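Local coordinates for protein PKS (Streptomyces sp. CNQ431, PDB 5YDA) that probably selects acyl extender units and passes them to the carrier protein, as the acyltransferase domain of the splenocin polyketide synthase, at residues 116-122 with 175-179; 376-380 with 394-400. All blocks are in the same frame, centred on the assembly; numbering follows the deposited sequence.

How the contacts relate
Both contacts lie near the middle of the domain, their centres about 11 Å apart, and both use segments that follow parallel strands of the mixed sheet. Contact 1 sets the glycine-rich loop after strand 112-116 against helix 169-188; contact 2 joins the start of helix 378-387 to the chain leaving edge strand 394-395. They touch each other: L379 CD1 packs on the backbone of L116 and P117, and T178 meets the sulfur of M398. Each runs from buried residues to an exposed one, G119 or H400. Contact 1 combines leucine packing with one buried carboxylate, whereas contact 2 has one straight backbone hydrogen bond, a water at G376 O and a CH-pi contact of the H400 ring.

Contact 1: residues 116-122 with 175-179; sequences LPGGGTQ and LFVTE
Loop-on-helix packing joins P117, G119 and Q122 to L175 and E179: the glycine-rich loop that leaves strand 112-116 of the central mixed sheet lies against helix 169-188. The sequence GGGTQ resembles the GxGxQ loop found beside the nucleophile in acyltransferases. In keeping with this, the L116 side chain touches the residues of a probable nucleophile elbow around S200. L175 and E179, one helical turn apart, do the touching from the helix side. E179 reaches out with an extended chain (chi2 -177°) that runs antiparallel alongside the proline ring of P117. Its OE2 sits 2.6 Å from P117 O, and the same oxygen lies 3.4 Å from both CG and CD of that ring. OE1 is hydrogen-bonded to T205 on helix 201-210 and lies 3.9 Å from L116 CB. The carboxylate is thus buried between the strand end, the loop and helix 201-210. One turn earlier on its helix, L175 has CG anti to its own nitrogen (chi1 176°), which brings CD2 against the bare backbone of G119, 3.5 Å from its CA. L175 CB meets Q122 CB at 4.0 Å, the two side chains crossing nearly at right angles, and P375 also packs on L175. Q122 then bends at chi2 and folds back toward its own loop, where the nearly straight hydrogen bond from G120 N enters a lone pair of OE1, in the plane of the amide, at 2.8 Å.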
loop_
_atom_site.group_PDB
_atom_site.type_symbol
_atom_site.label_atom_id
_atom_site.label_comp_id
_atom_site.label_asym_id
_atom_site.label_seq_id
_atom_site.Cartn_x
_atom_site.Cartn_y
_atom_site.Cartn_z
ATOM N N LEU A 116 3.489 -2.042 -0.093
ATOM C CA LEU A 116 3.035 -1.824 -1.467
ATOM C C LEU A 116 2.351 -3.069 -2.017
ATOM O O LEU A 116 3.036 -4.068 -2.288
ATOM C CB LEU A 116 4.218 -1.448 -2.361
ATOM C CG LEU A 116 4.974 -0.113 -2.266
ATOM C CD1 LEU A 116 4.047 1.128 -2.266
ATOM C CD2 LEU A 116 5.956 -0.092 -1.132
ATOM N N PRO A 117 1.032 -3.066 -2.221
ATOM C CA PRO A 117 0.342 -4.298 -2.630
ATOM C C PRO A 117 0.660 -4.709 -4.058
ATOM O O PRO A 117 1.165 -3.935 -4.876
ATOM C CB PRO A 117 -1.149 -3.962 -2.470
ATOM C CG PRO A 117 -1.222 -2.521 -2.143
ATOM C CD PRO A 117 0.113 -2.073 -1.647
ATOM N N GLY A 118 0.317 -5.954 -4.363
ATOM C CA GLY A 118 0.673 -6.510 -5.652
ATOM C C GLY A 118 -0.815 -6.442 -5.920
ATOM O O GLY A 118 -1.578 -6.014 -5.051
ATOM N N GLY A 119 -1.279 -6.872 -7.077
ATOM C CA GLY A 119 -2.700 -6.621 -7.285
ATOM C C GLY A 119 -3.831 -7.423 -6.680
ATOM O O GLY A 119 -3.598 -8.366 -5.908
ATOM N N GLY A 120 -5.057 -7.027 -6.996
ATOM C CA GLY A 120 -6.222 -7.668 -6.432
ATOM C C GLY A 120 -7.191 -6.642 -5.893
ATOM O O GLY A 120 -8.377 -6.935 -5.726
ATOM N N THR A 121 -6.713 -5.430 -5.620
ATOM C CA THR A 121 -7.580 -4.393 -5.085
ATOM C C THR A 121 -7.747 -3.215 -6.028
ATOM O O THR A 121 -8.429 -2.254 -5.663
ATOM C CB THR A 121 -7.065 -3.886 -3.733
ATOM O OG1 THR A 121 -5.748 -3.333 -3.893
ATOM C CG2 THR A 121 -7.022 -5.030 -2.715
ATOM N N GLN A 122 -7.153 -3.262 -7.223
ATOM C CA GLN A 122 -7.298 -2.161 -8.165
ATOM C C GLN A 122 -8.751 -2.032 -8.608
ATOM O O GLN A 122 -9.504 -3.009 -8.626
ATOM C CB GLN A 122 -6.399 -2.358 -9.384
ATOM C CG GLN A 122 -6.796 -3.506 -10.306
ATOM C CD GLN A 122 -6.295 -4.867 -9.805
ATOM O OE1 GLN A 122 -5.664 -4.963 -8.754
ATOM N NE2 GLN A 122 -6.581 -5.920 -10.562
ATOM N N LEU A 175 -2.618 0.299 -11.170
ATOM C CA LEU A 175 -2.298 0.073 -9.759
ATOM C C LEU A 175 -0.877 0.516 -9.454
ATOM O O LEU A 175 -0.632 1.174 -8.432
ATOM C CB LEU A 175 -2.492 -1.404 -9.383
ATOM C CG LEU A 175 -2.086 -1.745 -7.945
ATOM C CD1 LEU A 175 -3.027 -1.087 -6.934
ATOM C CD2 LEU A 175 -2.072 -3.242 -7.740
ATOM N N PHE A 176 0.070 0.181 -10.344
ATOM C CA PHE A 176 1.460 0.562 -10.118
ATOM C C PHE A 176 1.602 2.074 -9.977
ATOM O O PHE A 176 2.238 2.560 -9.037
ATOM C CB PHE A 176 2.328 0.035 -11.259
ATOM C CG PHE A 176 3.770 0.433 -11.160
ATOM C CD1 PHE A 176 4.615 -0.193 -10.249
ATOM C CD2 PHE A 176 4.283 1.438 -11.973
ATOM C CE1 PHE A 176 5.949 0.181 -10.158
ATOM C CE2 PHE A 176 5.608 1.810 -11.887
ATOM C CZ PHE A 176 6.447 1.180 -10.977
ATOM N N VAL A 177 0.955 2.834 -10.865
ATOM C CA VAL A 177 1.090 4.286 -10.848
ATOM C C VAL A 177 0.357 4.880 -9.657
ATOM O O VAL A 177 0.830 5.849 -9.039
ATOM C CB VAL A 177 0.607 4.878 -12.187
ATOM C CG1 VAL A 177 0.475 6.399 -12.112
ATOM C CG2 VAL A 177 1.577 4.471 -13.291
ATOM N N THR A 178 -0.790 4.300 -9.286
ATOM C CA THR A 178 -1.489 4.770 -8.087
ATOM C C THR A 178 -0.607 4.642 -6.853
ATOM O O THR A 178 -0.504 5.577 -6.049
ATOM C CB THR A 178 -2.803 3.999 -7.881
ATOM O OG1 THR A 178 -3.676 4.209 -9.002
ATOM C CG2 THR A 178 -3.492 4.463 -6.596
ATOM N N GLU A 179 0.030 3.487 -6.675
ATOM C CA GLU A 179 0.953 3.304 -5.557
ATOM C C GLU A 179 2.053 4.361 -5.590
ATOM O O GLU A 179 2.354 5.011 -4.580
ATOM C CB GLU A 179 1.567 1.916 -5.642
ATOM C CG GLU A 179 0.538 0.850 -5.348
ATOM C CD GLU A 179 1.106 -0.581 -5.356
ATOM O OE1 GLU A 179 2.293 -0.785 -5.662
ATOM O OE2 GLU A 179 0.362 -1.515 -5.021
#

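Contact 2: residues 376-380 with 394-400; sequences GDSLT and TVTTMRH
The beta-alpha-beta unit made by strand 369-372, helix 378-387 and strand 394-395 closes here, where G376 and D377 at the helix start meet M398 and H400 on the chain beyond the second strand. The backbone tie is the hydrogen bond from G376 N to M398 O, 2.9 Å long and almost straight, with the donor tilted 35° from the carbonyl plane. Without a side chain, G376 lets H400 lie directly on it: CA sits over one face of the imidazole, 3.6 Å from the ring centroid, in a CH-pi contact. D377 approaches the same ring at its edge, OD1 being 3.1 Å from CE1, and the carboxylate plane stands nearly perpendicular to the ring. Water 2 donates to D377 OD1 at 3.2 Å and lies in the ring plane, but suspiciously close to H400 NE2, so a bridge between the two side chains is doubtful. G376 O receives water 1, 2.8 Å away, which in turn accepts from T397 N; the hydroxyl of T396 adds only a weak bond to the same carbonyl. Further along, T380 turns its methyl at the second strand, CG2 coming within 3.4 Å of T394 OG1, because CG2 stands opposite the backbone nitrogen while OG1 (chi1 -63°) is given to E372 of the first strand. One straight backbone bond, supplemented by a water and a weak threonine bond, therefore holds G376 to 396-398, while G376 on one face and D377 OD1 at the edge probably limit the rotation of the exposed H400 ring.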
loop_
_atom_site.group_PDB
_atom_site.type_symbol
_atom_site.label_atom_id
_atom_site.label_comp_id
_atom_site.label_asym_id
_atom_site.label_seq_id
_atom_site.Cartn_x
_atom_site.Cartn_y
_atom_site.Cartn_z
ATOM N N GLY A 376 -7.015 -0.366 -0.304
ATOM C CA GLY A 376 -7.418 -1.473 0.540
ATOM C C GLY A 376 -6.509 -1.692 1.737
ATOM O O GLY A 376 -5.682 -0.855 2.124
ATOM N N ASP A 377 -6.675 -2.874 2.333
ATOM C CA ASP A 377 -5.956 -3.242 3.541
ATOM C C ASP A 377 -5.467 -4.681 3.458
ATOM O O ASP A 377 -5.329 -5.354 4.486
ATOM C CB ASP A 377 -6.838 -3.062 4.780
ATOM C CG ASP A 377 -8.071 -3.977 4.763
ATOM O OD1 ASP A 377 -8.287 -4.718 3.769
ATOM O OD2 ASP A 377 -8.832 -3.947 5.744
ATOM N N SER A 378 -5.200 -5.174 2.251
ATOM C CA SER A 378 -4.853 -6.585 2.121
ATOM C C SER A 378 -3.497 -6.898 2.752
ATOM O O SER A 378 -3.339 -7.948 3.380
ATOM C CB SER A 378 -4.891 -6.999 0.648
ATOM O OG SER A 378 -3.893 -6.306 -0.098
ATOM N N LEU A 379 -2.501 -6.017 2.607
ATOM C CA LEU A 379 -1.208 -6.309 3.238
ATOM C C LEU A 379 -1.236 -6.039 4.736
ATOM O O LEU A 379 -0.508 -6.692 5.500
ATOM C CB LEU A 379 -0.081 -5.492 2.599
ATOM C CG LEU A 379 0.179 -5.709 1.109
ATOM C CD1 LEU A 379 1.483 -5.005 0.699
ATOM C CD2 LEU A 379 0.204 -7.191 0.747
ATOM N N THR A 380 -2.072 -5.088 5.163
ATOM C CA THR A 380 -2.253 -4.806 6.586
ATOM C C THR A 380 -2.771 -6.033 7.341
ATOM O O THR A 380 -2.297 -6.334 8.443
ATOM C CB THR A 380 -3.212 -3.620 6.739
ATOM O OG1 THR A 380 -2.618 -2.469 6.133
ATOM C CG2 THR A 380 -3.535 -3.325 8.201
ATOM N N THR A 394 -0.872 0.140 12.389
ATOM C CA THR A 394 -1.039 0.087 10.950
ATOM C C THR A 394 -1.897 1.264 10.532
ATOM O O THR A 394 -2.736 1.754 11.299
ATOM C CB THR A 394 -1.674 -1.247 10.463
ATOM O OG1 THR A 394 -3.017 -1.372 10.947
ATOM C CG2 THR A 394 -0.849 -2.439 10.938
ATOM N N VAL A 395 -1.633 1.743 9.327
ATOM C CA VAL A 395 -2.311 2.904 8.779
ATOM C C VAL A 395 -2.708 2.566 7.363
ATOM O O VAL A 395 -1.899 2.048 6.585
ATOM C CB VAL A 395 -1.432 4.165 8.782
ATOM C CG1 VAL A 395 -2.138 5.292 8.011
ATOM C CG2 VAL A 395 -1.092 4.578 10.204
ATOM N N THR A 396 -3.939 2.863 7.033
ATOM C CA THR A 396 -4.472 2.594 5.722
ATOM C C THR A 396 -4.667 3.923 5.001
ATOM O O THR A 396 -4.899 4.963 5.620
ATOM C CB THR A 396 -5.756 1.768 5.871
ATOM O OG1 THR A 396 -5.565 0.524 5.195
ATOM C CG2 THR A 396 -6.961 2.475 5.361
ATOM N N THR A 397 -4.564 3.883 3.690
ATOM C CA THR A 397 -4.273 5.085 2.938
ATOM C C THR A 397 -5.207 5.304 1.745
ATOM O O THR A 397 -5.359 6.449 1.297
ATOM C CB THR A 397 -2.787 5.010 2.525
ATOM O OG1 THR A 397 -2.038 6.098 3.070
ATOM C CG2 THR A 397 -2.572 4.848 1.088
ATOM N N MET A 398 -5.905 4.278 1.279
ATOM C CA MET A 398 -6.830 4.443 0.169
ATOM C C MET A 398 -7.947 3.408 0.309
ATOM O O MET A 398 -7.696 2.238 0.642
ATOM C CB MET A 398 -6.075 4.319 -1.176
ATOM C CG MET A 398 -6.941 4.251 -2.425
ATOM S SD MET A 398 -5.973 4.430 -3.968
ATOM C CE MET A 398 -5.576 6.176 -3.879
ATOM N N ARG A 399 -9.174 3.848 0.040
ATOM C CA ARG A 399 -10.364 3.037 0.276
ATOM C C ARG A 399 -10.448 1.869 -0.705
ATOM O O ARG A 399 -9.860 1.887 -1.791
ATOM C CB ARG A 399 -11.621 3.894 0.126
ATOM C CG ARG A 399 -11.823 4.335 -1.323
ATOM C CD ARG A 399 -12.957 5.317 -1.495
ATOM N NE ARG A 399 -13.027 5.812 -2.863
ATOM C CZ ARG A 399 -13.622 5.165 -3.866
ATOM N NH1 ARG A 399 -14.203 3.989 -3.661
ATOM N NH2 ARG A 399 -13.636 5.689 -5.081
ATOM N N HIS A 400 -11.229 0.856 -0.316
ATOM C CA HIS A 400 -11.633 -0.233 -1.198
ATOM C C HIS A 400 -12.601 0.270 -2.264
ATOM O O HIS A 400 -13.236 1.314 -2.111
ATOM C CB HIS A 400 -12.312 -1.365 -0.411
ATOM C CG HIS A 400 -11.355 -2.289 0.275
ATOM N ND1 HIS A 400 -11.146 -2.265 1.637
ATOM C CD2 HIS A 400 -10.557 -3.272 -0.214
ATOM C CE1 HIS A 400 -10.265 -3.198 1.960
ATOM N NE2 HIS A 400 -9.889 -3.820 0.854
HETATM O O HOH W 1 -4.557 1.694 1.800
HETATM O O HOH W 2 -8.253 -5.724 0.745
#